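Side-chain contacts in similar to yteR (Bacilus subtilis) (PDB 4WU0), which probably hydrolyses unsaturated rhamnogalacturonan fragments derived from pectin, as a glycoside hydrolase of family GH105: residues 84-89 / 93-98; 75-80 / 103-108; 97-102 / 140-145; 21-26 / 62-67. All blocks are in the same frame, centred on the assembly; numbering follows the deposited sequence.

Contact 1: residues 84-89 / 93-98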
loop_
_atom_site.group_PDB
_atom_site.type_symbol
_atom_site.label_atom_id
_atom_site.label_comp_id
_atom_site.label_asym_id
_atom_site.label_seq_id
_atom_site.Cartn_x
_atom_site.Cartn_y
_atom_site.Cartn_z
ATOM N N ILE A 84 11.085 -4.794 10.617
ATOM C CA ILE A 84 11.245 -3.833 11.703
ATOM C C ILE A 84 10.425 -4.262 12.900
ATOM O O ILE A 84 10.907 -4.254 14.042
ATOM C CB ILE A 84 10.910 -2.398 11.258
ATOM C CG1 ILE A 84 11.910 -1.953 10.201
ATOM C CG2 ILE A 84 10.949 -1.422 12.441
ATOM C CD1 ILE A 84 11.549 -0.652 9.501
ATOM N N THR A 85 9.174 -4.631 12.642
ATOM C CA THR A 85 8.277 -5.052 13.702
ATOM C C THR A 85 8.833 -6.281 14.416
ATOM O O THR A 85 8.846 -6.344 15.649
ATOM C CB THR A 85 6.901 -5.323 13.097
ATOM O OG1 THR A 85 6.391 -4.085 12.580
ATOM C CG2 THR A 85 5.937 -5.907 14.123
ATOM N N LEU A 86 9.324 -7.241 13.653
ATOM C CA LEU A 86 9.863 -8.457 14.251
ATOM C C LEU A 86 11.139 -8.178 15.033
ATOM O O LEU A 86 11.362 -8.784 16.087
ATOM C CB LEU A 86 10.131 -9.521 13.198
ATOM C CG LEU A 86 8.910 -10.248 12.643
ATOM C CD1 LEU A 86 9.256 -11.001 11.371
ATOM C CD2 LEU A 86 8.340 -11.197 13.687
ATOM N N PHE A 87 11.989 -7.285 14.526
ATOM C CA PHE A 87 13.213 -6.964 15.254
ATOM C C PHE A 87 12.878 -6.292 16.585
ATOM O O PHE A 87 13.487 -6.603 17.611
ATOM C CB PHE A 87 14.155 -6.076 14.446
ATOM C CG PHE A 87 15.432 -5.752 15.182
ATOM C CD1 PHE A 87 16.308 -6.763 15.529
ATOM C CD2 PHE A 87 15.740 -4.460 15.533
ATOM C CE1 PHE A 87 17.484 -6.482 16.225
ATOM C CE2 PHE A 87 16.912 -4.172 16.219
ATOM C CZ PHE A 87 17.778 -5.180 16.556
ATOM N N LYS A 88 11.914 -5.376 16.568
ATOM C CA LYS A 88 11.511 -4.689 17.792
ATOM C C LYS A 88 10.883 -5.660 18.798
ATOM O O LYS A 88 11.128 -5.556 20.010
ATOM C CB LYS A 88 10.566 -3.518 17.489
ATOM C CG LYS A 88 11.223 -2.370 16.693
ATOM C CD LYS A 88 10.233 -1.230 16.379
ATOM C CE LYS A 88 9.833 -0.439 17.624
ATOM N NZ LYS A 88 11.029 0.089 18.356
ATOM N N GLU A 89 10.085 -6.596 18.301
ATOM C CA GLU A 89 9.398 -7.551 19.164
ATOM C C GLU A 89 10.317 -8.639 19.722
ATOM O O GLU A 89 10.179 -9.009 20.881
ATOM C CB GLU A 89 8.221 -8.210 18.439
ATOM C CG GLU A 89 7.453 -9.242 19.273
ATOM C CD GLU A 89 6.732 -8.652 20.482
ATOM O OE1 GLU A 89 6.549 -9.401 21.474
ATOM O OE2 GLU A 89 6.336 -7.459 20.431
ATOM N N GLU A 93 18.845 -11.087 15.812
ATOM C CA GLU A 93 19.807 -10.400 14.962
ATOM C C GLU A 93 19.565 -10.625 13.464
ATOM O O GLU A 93 19.855 -9.743 12.657
ATOM C CB GLU A 93 21.234 -10.810 15.355
ATOM C CG GLU A 93 22.351 -10.001 14.668
ATOM C CD GLU A 93 22.281 -8.492 14.934
ATOM O OE1 GLU A 93 21.539 -8.055 15.844
ATOM O OE2 GLU A 93 22.980 -7.740 14.216
ATOM N N LYS A 94 19.027 -11.784 13.080
ATOM C CA LYS A 94 18.889 -12.070 11.660
ATOM C C LYS A 94 17.947 -11.065 11.005
ATOM O O LYS A 94 18.096 -10.746 9.830
ATOM C CB LYS A 94 18.430 -13.516 11.402
ATOM C CG LYS A 94 16.963 -13.839 11.705
ATOM C CD LYS A 94 16.714 -15.300 11.340
ATOM C CE LYS A 94 15.233 -15.652 11.215
ATOM N NZ LYS A 94 15.043 -17.015 10.591
ATOM N N TYR A 95 16.983 -10.547 11.765
ATOM C CA TYR A 95 16.060 -9.574 11.206
ATOM C C TYR A 95 16.789 -8.253 10.952
ATOM O O TYR A 95 16.567 -7.589 9.944
ATOM C CB TYR A 95 14.875 -9.336 12.145
ATOM C CG TYR A 95 14.021 -10.554 12.392
ATOM C CD1 TYR A 95 13.589 -11.353 11.341
ATOM C CD2 TYR A 95 13.651 -10.910 13.676
ATOM C CE1 TYR A 95 12.812 -12.462 11.565
ATOM C CE2 TYR A 95 12.864 -12.015 13.911
ATOM C CZ TYR A 95 12.449 -12.793 12.860
ATOM O OH TYR A 95 11.664 -13.908 13.116
ATOM N N ARG A 96 17.630 -7.857 11.893
ATOM C CA ARG A 96 18.405 -6.638 11.734
ATOM C C ARG A 96 19.366 -6.764 10.554
ATOM O O ARG A 96 19.520 -5.816 9.772
ATOM C CB ARG A 96 19.170 -6.311 13.006
ATOM C CG ARG A 96 19.995 -5.051 12.926
ATOM C CD ARG A 96 19.136 -3.814 12.887
ATOM N NE ARG A 96 19.965 -2.611 12.753
ATOM C CZ ARG A 96 20.056 -1.853 11.661
ATOM N NH1 ARG A 96 19.359 -2.139 10.568
ATOM N NH2 ARG A 96 20.860 -0.794 11.667
ATOM N N LYS A 97 19.991 -7.932 10.389
ATOM C CA LYS A 97 20.922 -8.107 9.272
ATOM C C LYS A 97 20.181 -8.052 7.942
ATOM O O LYS A 97 20.678 -7.491 6.979
ATOM C CB LYS A 97 21.696 -9.420 9.392
ATOM C CG LYS A 97 22.720 -9.430 10.505
ATOM C CD LYS A 97 23.348 -10.809 10.627
ATOM C CE LYS A 97 24.437 -10.850 11.680
ATOM N NZ LYS A 97 24.770 -12.259 11.994
ATOM N N ALA A 98 18.994 -8.643 7.898
ATOM C CA ALA A 98 18.151 -8.584 6.706
ATOM C C ALA A 98 17.760 -7.143 6.383
ATOM O O ALA A 98 17.757 -6.722 5.222
ATOM C CB ALA A 98 16.901 -9.472 6.892
#

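Contact 2: residues 75-80 / 103-108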
loop_
_atom_site.group_PDB
_atom_site.type_symbol
_atom_site.label_atom_id
_atom_site.label_comp_id
_atom_site.label_asym_id
_atom_site.label_seq_id
_atom_site.Cartn_x
_atom_site.Cartn_y
_atom_site.Cartn_z
ATOM N N ASP A 75 9.459 -2.770 -5.107
ATOM C CA ASP A 75 8.508 -3.657 -4.412
ATOM C C ASP A 75 9.207 -4.481 -3.362
ATOM O O ASP A 75 8.600 -4.830 -2.340
ATOM C CB ASP A 75 7.796 -4.643 -5.342
ATOM C CG ASP A 75 6.800 -3.995 -6.260
ATOM O OD1 ASP A 75 6.372 -2.857 -6.007
ATOM O OD2 ASP A 75 6.437 -4.636 -7.258
ATOM N N HIS A 76 10.468 -4.824 -3.619
ATOM C CA HIS A 76 11.228 -5.698 -2.727
ATOM C C HIS A 76 11.586 -5.075 -1.384
ATOM O O HIS A 76 12.063 -5.783 -0.500
ATOM C CB HIS A 76 12.516 -6.149 -3.408
ATOM C CG HIS A 76 12.303 -7.211 -4.425
ATOM N ND1 HIS A 76 11.052 -7.694 -4.735
ATOM C CD2 HIS A 76 13.174 -7.908 -5.188
ATOM C CE1 HIS A 76 11.163 -8.640 -5.652
ATOM N NE2 HIS A 76 12.439 -8.789 -5.939
ATOM N N LEU A 77 11.342 -3.777 -1.205
ATOM C CA LEU A 77 11.573 -3.118 0.078
ATOM C C LEU A 77 10.401 -3.224 1.049
ATOM O O LEU A 77 10.573 -3.061 2.251
ATOM C CB LEU A 77 11.942 -1.646 -0.125
ATOM C CG LEU A 77 13.198 -1.444 -0.967
ATOM C CD1 LEU A 77 13.480 0.041 -1.084
ATOM C CD2 LEU A 77 14.416 -2.162 -0.401
ATOM N N ASN A 78 9.204 -3.478 0.543
ATOM C CA ASN A 78 8.043 -3.380 1.414
ATOM C C ASN A 78 8.097 -4.320 2.619
ATOM O O ASN A 78 7.666 -3.961 3.707
ATOM C CB ASN A 78 6.754 -3.653 0.677
ATOM C CG ASN A 78 5.555 -3.203 1.493
ATOM O OD1 ASN A 78 5.442 -2.029 1.820
ATOM N ND2 ASN A 78 4.699 -4.126 1.879
ATOM N N ASN A 79 8.608 -5.525 2.406
ATOM C CA ASN A 79 8.645 -6.534 3.455
ATOM C C ASN A 79 9.655 -6.193 4.560
ATOM O O ASN A 79 9.681 -6.830 5.592
ATOM C CB ASN A 79 8.913 -7.911 2.854
ATOM C CG ASN A 79 7.743 -8.458 2.084
ATOM O OD1 ASN A 79 6.619 -7.957 2.166
ATOM N ND2 ASN A 79 7.989 -9.514 1.329
ATOM N N GLY A 80 10.455 -5.149 4.361
ATOM C CA GLY A 80 11.255 -4.636 5.443
ATOM C C GLY A 80 10.430 -4.091 6.606
ATOM O O GLY A 80 10.892 -4.047 7.743
ATOM N N ARG A 103 18.325 -2.031 3.263
ATOM C CA ARG A 103 18.710 -0.630 3.286
ATOM C C ARG A 103 19.813 -0.334 2.272
ATOM O O ARG A 103 19.875 0.767 1.711
ATOM C CB ARG A 103 19.132 -0.226 4.702
ATOM C CG ARG A 103 19.743 1.156 4.817
ATOM C CD ARG A 103 18.767 2.250 4.473
ATOM N NE ARG A 103 19.373 3.562 4.633
ATOM C CZ ARG A 103 20.185 4.122 3.740
ATOM N NH1 ARG A 103 20.485 3.482 2.609
ATOM N NH2 ARG A 103 20.685 5.328 3.956
ATOM N N LYS A 104 20.698 -1.307 2.046
ATOM C CA LYS A 104 21.773 -1.141 1.068
ATOM C C LYS A 104 21.223 -0.888 -0.351
ATOM O O LYS A 104 21.863 -0.230 -1.148
ATOM C CB LYS A 104 22.724 -2.346 1.106
ATOM C CG LYS A 104 23.868 -2.310 0.110
ATOM C CD LYS A 104 24.698 -1.066 0.283
ATOM C CE LYS A 104 25.943 -1.062 -0.593
ATOM N NZ LYS A 104 26.507 0.307 -0.695
ATOM N N GLN A 105 20.036 -1.386 -0.664
ATOM C CA GLN A 105 19.443 -1.117 -1.976
ATOM C C GLN A 105 19.227 0.382 -2.206
ATOM O O GLN A 105 19.395 0.891 -3.304
ATOM C CB GLN A 105 18.108 -1.845 -2.121
ATOM C CG GLN A 105 17.529 -1.739 -3.520
ATOM C CD GLN A 105 16.266 -2.562 -3.709
ATOM O OE1 GLN A 105 16.154 -3.689 -3.229
ATOM N NE2 GLN A 105 15.308 -1.991 -4.439
ATOM N N ILE A 106 18.855 1.084 -1.143
ATOM C CA ILE A 106 18.572 2.505 -1.226
ATOM C C ILE A 106 19.805 3.311 -1.599
ATOM O O ILE A 106 19.692 4.367 -2.221
ATOM C CB ILE A 106 17.892 2.985 0.081
ATOM C CG1 ILE A 106 16.492 2.399 0.128
ATOM C CG2 ILE A 106 17.815 4.503 0.151
ATOM C CD1 ILE A 106 15.789 2.511 1.488
ATOM N N ASP A 107 20.985 2.803 -1.255
ATOM C CA ASP A 107 22.234 3.494 -1.571
ATOM C C ASP A 107 22.367 3.874 -3.044
ATOM O O ASP A 107 22.758 5.001 -3.364
ATOM C CB ASP A 107 23.443 2.640 -1.183
ATOM C CG ASP A 107 23.604 2.488 0.311
ATOM O OD1 ASP A 107 22.840 3.104 1.064
ATOM O OD2 ASP A 107 24.535 1.778 0.739
ATOM N N ASN A 108 22.053 2.937 -3.938
ATOM C CA ASN A 108 22.288 3.148 -5.358
ATOM C C ASN A 108 21.059 2.905 -6.220
ATOM O O ASN A 108 21.163 2.885 -7.441
ATOM C CB ASN A 108 23.419 2.235 -5.841
ATOM C CG ASN A 108 24.743 2.530 -5.152
ATOM O OD1 ASN A 108 25.235 3.651 -5.201
ATOM N ND2 ASN A 108 25.298 1.531 -4.479
#

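Contact 3: residues 97-102 / 140-145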
loop_
_atom_site.group_PDB
_atom_site.type_symbol
_atom_site.label_atom_id
_atom_site.label_comp_id
_atom_site.label_asym_id
_atom_site.label_seq_id
_atom_site.Cartn_x
_atom_site.Cartn_y
_atom_site.Cartn_z
ATOM N N LYS A 97 19.991 -7.932 10.389
ATOM C CA LYS A 97 20.922 -8.107 9.272
ATOM C C LYS A 97 20.181 -8.052 7.942
ATOM O O LYS A 97 20.678 -7.491 6.979
ATOM C CB LYS A 97 21.696 -9.420 9.392
ATOM C CG LYS A 97 22.720 -9.430 10.505
ATOM C CD LYS A 97 23.348 -10.809 10.627
ATOM C CE LYS A 97 24.437 -10.850 11.680
ATOM N NZ LYS A 97 24.770 -12.259 11.994
ATOM N N ALA A 98 18.994 -8.643 7.898
ATOM C CA ALA A 98 18.151 -8.584 6.706
ATOM C C ALA A 98 17.760 -7.143 6.383
ATOM O O ALA A 98 17.757 -6.722 5.222
ATOM C CB ALA A 98 16.901 -9.472 6.892
ATOM N N LEU A 99 17.490 -6.367 7.416
ATOM C CA LEU A 99 17.146 -4.961 7.248
ATOM C C LEU A 99 18.323 -4.170 6.687
ATOM O O LEU A 99 18.133 -3.298 5.839
ATOM C CB LEU A 99 16.669 -4.375 8.579
ATOM C CG LEU A 99 15.199 -4.721 8.887
ATOM C CD1 LEU A 99 14.875 -4.523 10.358
ATOM C CD2 LEU A 99 14.286 -3.878 8.012
ATOM N N ILE A 100 19.529 -4.477 7.156
ATOM C CA ILE A 100 20.730 -3.833 6.638
ATOM C C ILE A 100 20.854 -4.143 5.148
ATOM O O ILE A 100 21.205 -3.272 4.350
ATOM C CB ILE A 100 21.984 -4.298 7.401
ATOM C CG1 ILE A 100 21.991 -3.656 8.786
ATOM C CG2 ILE A 100 23.262 -3.945 6.639
ATOM C CD1 ILE A 100 22.855 -4.395 9.791
ATOM N N ASN A 101 20.552 -5.379 4.763
ATOM C CA ASN A 101 20.648 -5.761 3.359
ATOM C C ASN A 101 19.649 -4.995 2.500
ATOM O O ASN A 101 19.985 -4.547 1.407
ATOM C CB ASN A 101 20.479 -7.282 3.183
ATOM C CG ASN A 101 21.655 -8.069 3.734
ATOM O OD1 ASN A 101 22.798 -7.590 3.737
ATOM N ND2 ASN A 101 21.386 -9.287 4.213
ATOM N N LEU A 102 18.419 -4.817 2.986
ATOM C CA LEU A 102 17.443 -4.054 2.237
ATOM C C LEU A 102 17.834 -2.588 2.160
ATOM O O LEU A 102 17.699 -1.964 1.114
ATOM C CB LEU A 102 16.055 -4.172 2.880
ATOM C CG LEU A 102 15.436 -5.569 2.821
ATOM C CD1 LEU A 102 14.164 -5.587 3.671
ATOM C CD2 LEU A 102 15.121 -6.007 1.384
ATOM N N ALA A 140 11.103 5.537 5.409
ATOM C CA ALA A 140 10.725 6.358 6.557
ATOM C C ALA A 140 10.688 5.566 7.857
ATOM O O ALA A 140 11.179 6.021 8.890
ATOM C CB ALA A 140 9.366 7.033 6.309
ATOM N N LYS A 141 10.081 4.380 7.823
ATOM C CA LYS A 141 10.046 3.538 9.013
ATOM C C LYS A 141 11.453 3.123 9.426
ATOM O O LYS A 141 11.760 3.059 10.608
ATOM C CB LYS A 141 9.129 2.337 8.788
ATOM C CG LYS A 141 7.667 2.775 8.592
ATOM C CD LYS A 141 6.753 1.632 8.249
ATOM C CE LYS A 141 5.288 2.077 8.309
ATOM N NZ LYS A 141 4.847 2.404 9.704
ATOM N N TYR A 142 12.313 2.853 8.450
ATOM C CA TYR A 142 13.673 2.455 8.743
ATOM C C TYR A 142 14.414 3.611 9.421
ATOM O O TYR A 142 15.108 3.421 10.419
ATOM C CB TYR A 142 14.390 2.057 7.454
ATOM C CG TYR A 142 15.761 1.478 7.683
ATOM C CD1 TYR A 142 16.857 2.306 7.846
ATOM C CD2 TYR A 142 15.960 0.113 7.753
ATOM C CE1 TYR A 142 18.114 1.784 8.072
ATOM C CE2 TYR A 142 17.196 -0.403 7.970
ATOM C CZ TYR A 142 18.265 0.425 8.155
ATOM O OH TYR A 142 19.513 -0.119 8.374
ATOM N N VAL A 143 14.267 4.809 8.870
ATOM C CA VAL A 143 14.979 5.973 9.425
ATOM C C VAL A 143 14.523 6.267 10.847
ATOM O O VAL A 143 15.338 6.616 11.702
ATOM C CB VAL A 143 14.770 7.220 8.526
ATOM C CG1 VAL A 143 15.282 8.504 9.185
ATOM C CG2 VAL A 143 15.422 6.987 7.170
ATOM N N LYS A 144 13.224 6.150 11.095
ATOM C CA LYS A 144 12.663 6.336 12.436
ATOM C C LYS A 144 13.377 5.439 13.444
ATOM O O LYS A 144 13.696 5.867 14.549
ATOM C CB LYS A 144 11.160 6.031 12.433
ATOM C CG LYS A 144 10.429 6.178 13.791
ATOM C CD LYS A 144 10.460 7.622 14.255
ATOM C CE LYS A 144 9.441 7.921 15.354
ATOM N NZ LYS A 144 9.564 6.996 16.503
ATOM N N GLU A 145 13.647 4.203 13.049
ATOM C CA GLU A 145 14.257 3.235 13.956
ATOM C C GLU A 145 15.783 3.285 14.022
ATOM O O GLU A 145 16.364 3.116 15.103
ATOM C CB GLU A 145 13.780 1.814 13.579
ATOM C CG GLU A 145 14.227 0.708 14.539
ATOM C CD GLU A 145 13.585 0.797 15.930
ATOM O OE1 GLU A 145 12.497 1.414 16.073
ATOM O OE2 GLU A 145 14.191 0.250 16.885
#

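Contact 4: residues 21-26 / 62-67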
loop_
_atom_site.group_PDB
_atom_site.type_symbol
_atom_site.label_atom_id
_atom_site.label_comp_id
_atom_site.label_asym_id
_atom_site.label_seq_id
_atom_site.Cartn_x
_atom_site.Cartn_y
_atom_site.Cartn_z
ATOM N N ASP A 21 5.565 -17.980 -1.329
ATOM C CA ASP A 21 6.013 -18.518 -2.620
ATOM C C ASP A 21 6.939 -17.602 -3.410
ATOM O O ASP A 21 7.546 -18.027 -4.401
ATOM C CB ASP A 21 4.836 -19.000 -3.487
ATOM C CG ASP A 21 3.911 -17.899 -3.914
ATOM O OD1 ASP A 21 4.045 -16.767 -3.410
ATOM O OD2 ASP A 21 3.001 -18.195 -4.739
ATOM N N HIS A 22 7.088 -16.366 -2.950
ATOM C CA HIS A 22 8.077 -15.442 -3.514
ATOM C C HIS A 22 8.209 -14.279 -2.550
ATOM O O HIS A 22 7.404 -14.161 -1.641
ATOM C CB HIS A 22 7.683 -14.965 -4.923
ATOM C CG HIS A 22 6.554 -13.980 -4.956
ATOM N ND1 HIS A 22 5.242 -14.341 -4.749
ATOM C CD2 HIS A 22 6.534 -12.657 -5.242
ATOM C CE1 HIS A 22 4.468 -13.272 -4.851
ATOM N NE2 HIS A 22 5.228 -12.239 -5.152
ATOM N N TRP A 23 9.220 -13.429 -2.726
ATOM C CA TRP A 23 9.385 -12.267 -1.854
ATOM C C TRP A 23 8.417 -11.192 -2.326
ATOM O O TRP A 23 8.784 -10.258 -3.045
ATOM C CB TRP A 23 10.838 -11.802 -1.910
ATOM C CG TRP A 23 11.240 -10.634 -1.072
ATOM C CD1 TRP A 23 11.652 -9.414 -1.527
ATOM C CD2 TRP A 23 11.341 -10.581 0.362
ATOM N NE1 TRP A 23 11.993 -8.602 -0.465
ATOM C CE2 TRP A 23 11.820 -9.296 0.700
ATOM C CE3 TRP A 23 11.076 -11.494 1.387
ATOM C CZ2 TRP A 23 12.030 -8.894 2.027
ATOM C CZ3 TRP A 23 11.269 -11.093 2.699
ATOM C CH2 TRP A 23 11.749 -9.792 3.009
ATOM N N GLY A 24 7.160 -11.373 -1.960
ATOM C CA GLY A 24 6.091 -10.515 -2.407
ATOM C C GLY A 24 5.699 -9.457 -1.402
ATOM O O GLY A 24 5.447 -9.772 -0.255
ATOM N N TYR A 25 5.659 -8.207 -1.852
ATOM C CA TYR A 25 5.291 -7.078 -0.990
ATOM C C TYR A 25 3.964 -7.277 -0.292
ATOM O O TYR A 25 3.781 -6.801 0.832
ATOM C CB TYR A 25 5.218 -5.774 -1.811
ATOM C CG TYR A 25 4.132 -5.743 -2.878
ATOM C CD1 TYR A 25 4.416 -6.072 -4.190
ATOM C CD2 TYR A 25 2.837 -5.370 -2.572
ATOM C CE1 TYR A 25 3.436 -6.029 -5.175
ATOM C CE2 TYR A 25 1.835 -5.354 -3.551
ATOM C CZ TYR A 25 2.148 -5.671 -4.849
ATOM O OH TYR A 25 1.164 -5.629 -5.828
ATOM N N GLU A 26 3.036 -7.984 -0.934
ATOM C CA GLU A 26 1.701 -8.124 -0.375
ATOM C C GLU A 26 1.691 -9.079 0.808
ATOM O O GLU A 26 0.757 -9.087 1.601
ATOM C CB GLU A 26 0.685 -8.547 -1.461
ATOM C CG GLU A 26 0.848 -9.935 -2.046
ATOM C CD GLU A 26 1.779 -10.009 -3.245
ATOM O OE1 GLU A 26 2.761 -9.241 -3.318
ATOM O OE2 GLU A 26 1.523 -10.861 -4.136
ATOM N N GLY A 62 20.964 -13.561 7.768
ATOM C CA GLY A 62 20.346 -12.320 7.345
ATOM C C GLY A 62 20.104 -12.155 5.859
ATOM O O GLY A 62 19.466 -11.179 5.447
ATOM N N THR A 63 20.575 -13.092 5.036
ATOM C CA THR A 63 20.245 -13.042 3.612
ATOM C C THR A 63 18.776 -13.414 3.407
ATOM O O THR A 63 18.176 -14.095 4.250
ATOM C CB THR A 63 21.155 -13.961 2.803
ATOM O OG1 THR A 63 21.026 -15.292 3.308
ATOM C CG2 THR A 63 22.606 -13.492 2.917
ATOM N N ILE A 64 18.202 -12.961 2.294
ATOM C CA ILE A 64 16.770 -13.077 2.048
ATOM C C ILE A 64 16.523 -13.919 0.800
ATOM O O ILE A 64 16.954 -13.595 -0.305
ATOM C CB ILE A 64 16.123 -11.687 1.906
ATOM C CG1 ILE A 64 16.537 -10.814 3.096
ATOM C CG2 ILE A 64 14.630 -11.823 1.772
ATOM C CD1 ILE A 64 16.112 -9.358 2.978
ATOM N N ASN A 65 15.835 -15.026 0.987
ATOM C CA ASN A 65 15.501 -15.896 -0.128
ATOM C C ASN A 65 14.489 -15.234 -1.042
ATOM O O ASN A 65 13.452 -14.788 -0.576
ATOM C CB ASN A 65 14.953 -17.211 0.400
ATOM C CG ASN A 65 15.949 -17.926 1.295
ATOM O OD1 ASN A 65 17.121 -18.104 0.926
ATOM N ND2 ASN A 65 15.487 -18.352 2.477
ATOM N N GLY A 66 14.811 -15.159 -2.335
ATOM C CA GLY A 66 13.904 -14.567 -3.306
ATOM C C GLY A 66 14.119 -13.079 -3.530
ATOM O O GLY A 66 13.409 -12.458 -4.312
ATOM N N TYR A 67 15.115 -12.524 -2.855
ATOM C CA TYR A 67 15.477 -11.114 -2.984
ATOM C C TYR A 67 16.791 -10.988 -3.722
ATOM O O TYR A 67 17.730 -11.711 -3.417
ATOM C CB TYR A 67 15.623 -10.512 -1.599
ATOM C CG TYR A 67 16.167 -9.103 -1.599
ATOM C CD1 TYR A 67 15.446 -8.064 -2.172
ATOM C CD2 TYR A 67 17.398 -8.816 -1.038
ATOM C CE1 TYR A 67 15.931 -6.773 -2.169
ATOM C CE2 TYR A 67 17.902 -7.532 -1.030
ATOM C CZ TYR A 67 17.168 -6.505 -1.596
ATOM O OH TYR A 67 17.690 -5.226 -1.593
HETATM O O HOH W 1 11.033 -13.543 -5.020
#

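Contact 1: residues 84-89 / 93-98
Two CH-pi contacts carry the packing of Leu86 and Phe87 on helix 80-90 against Tyr95 and Arg96 on helix 93-108. In the first, the Leu86 CB lies over the centre of the Tyr95 ring, 3.8 Å from the centroid, while Leu86 CD1 reaches the far end of the same ring, 3.8 Å from Tyr95 CE1. The second reverses the roles: Arg96 CB sits over a face of the Phe87 ring, toward its rim, at 3.6 Å from Phe87 CE1. With CG anti to the backbone N (chi1 -179°), the Phe87 ring is carried to the Arg96 side chain, and the bend of Arg96 at chi2 (70°) keeps its CD near the same ring, 4.0 Å from Phe87 CE2.

Apolar contact between Phe87 CB and Tyr95 CB, 4.1 Å apart, joins the two pairs where the backbones come nearest. The segment axes approach to 8.6 Å at 147°, a roughly antiparallel helical hairpin closed by a very short connection. Farther out, Arg96 NH1 is hydrogen-bonded to Tyr142 OH and its guanidinium makes a cation-pi contact with Phe146. The chemistry thus divides Arg96 in two: its methylenes serve the hairpin as hydrocarbon, and its charge serves helix 129-146.

Contact 2: residues 75-80 / 103-108
Leu77 puts its two methyl groups on two successive residues of helix 93-108. The apolar part of the contact is Leu77 CD1 against Ile106 CG1, 4.0 Å apart. Leu77 CG lies anti to the carbonyl carbon (chi1 -59°), which sends the fork of the leucine across to the helix.

The other methyl meets a polar group: Leu77 CD2 lies 3.7 Å from Gln105 OE1 and 3.8 Å from Gln105 CD, so the buried amide rests on hydrocarbon. Gln105 reaches inward as an extended chain, CG anti to the backbone N (chi1 -173°), and the two side chains cross at a slant. His76 adds a looser touch through CB, 4.4 Å from Gln105 OE1.

Polar bonding of the amide is supplied from outside the two segments. Gln105 OE1 is hydrogen-bonded to Tyr67 OH, and Gln105 NE2 to His109 ND1; a weak bond from Gln105 NE2 to Asn73 O, an unambiguous acceptor, is consistent with this orientation of the amide. On the outer side of the helix, Arg103 NH1 and Asp107 OD1 form a salt bridge of 2.8 Å with weak hydrogen-bond geometry.

Residues 77-80 make a type I beta turn, closed by Gly80 N to Leu77 O at 3.0 Å, from which helix 80-90 sets out. The contact is a loop packed on the C-terminal end of a helix, within the alpha-helical barrel of the six-hairpin glycosidases.

Contact 3: residues 97-102 / 140-145
The aromatic ring of Tyr142 spans the gap from helix 129-146 to Leu99 on helix 93-108. Its conformation makes this possible: CG stands anti to the backbone N (chi1 -173°), and the ring plane stands nearly perpendicular to the plane of CA, CB and CG (chi2 -84°). One ring corner does most of the touching, with Tyr142 CE2 lying 3.7 Å from Leu99 O and 4.1 Å from Leu99 CB. The carbonyl oxygen approaches the ring obliquely.

Leu99 offers its CB here rather than its methyl groups. Its CG, anti to the carbonyl carbon (chi1 -80°), carries the branched end toward Leu83 and Ile84 of helix 80-90, and Leu99 thus packs on both helix 80-90 and Tyr142. At the end of the tyrosine, the hydroxyl passes Ile100 more loosely, Tyr142 OH lying 4.3 Å from Ile100 CG1. That hydroxyl is hydrogen-bonded to Arg96 NH1, one turn earlier on the helix that the ring touches, which ties down the far end of the side chain.

The nearest CA atoms of the two segments, those of Leu99 and Tyr142, are 8.3 Å apart, and between these two segments Tyr142 alone bridges the gap. This is interhelical packing within the helical barrel of the six-hairpin glycosidase fold.

Contact 4: residues 21-26 / 62-67
A type II beta turn, Ile64 to Tyr67, cradles the indole of Trp23 in the loop that precedes helix 25-41. Trp23 CG is anti to the backbone N (chi1 -179°), directing the indole across the turn. A methyl and a methylene cover the same face of its bicyclic ring. Ile64 CG2 stands almost squarely above the six-membered ring, 3.5 Å from its centroid and 9° off the normal; Tyr67 CB lies over the five-membered ring, 4.3 Å from its centroid. The Trp23 and Tyr67 side chains lie side by side, their ring planes oblique at 59°, with Tyr67 CD1 3.9 Å from Trp23 NE1.

Nearer the backbone, Trp23 CB packs on Gly66 O at 3.6 Å. Gly66 takes a positive phi within the turn. A water links the two segments: it accepts from Trp23 N at 2.9 Å and donates to Gly66 O at 2.7 Å. The indole N-H, Trp23 NE1, donates to His76 O, in the loop before helix 80-90.

The buried indole is thus gripped by hydrocarbon over one face and a carbonyl at its N-H, while the backbone at Trp23 is joined to that at Gly66 through a single water.

Along the chain contact 4 closes first; contact 1 is then nested inside the loop closed by contact 2, whose segments alternate with those of contact 3. Helix 93-108 runs through contacts 1, 3 and 2 in turn, meeting helix 80-90, helix 129-146 and the loop before helix 80-90. The centres of contacts 1 and 3 lie about 9 Å apart, those of 2 and 3 about 8 Å, and those of 2 and 4 about 12 Å. Contact 4 joins this helix through Asn101 ND2 to Gly62 O (3.0 Å), while Lys88 NZ to Glu145 OE1 (3.0 Å) links contacts 1 and 3. One helix thereby holds together helix 80-90, helix 129-146 and the loop before helix 80-90 within the helical barrel.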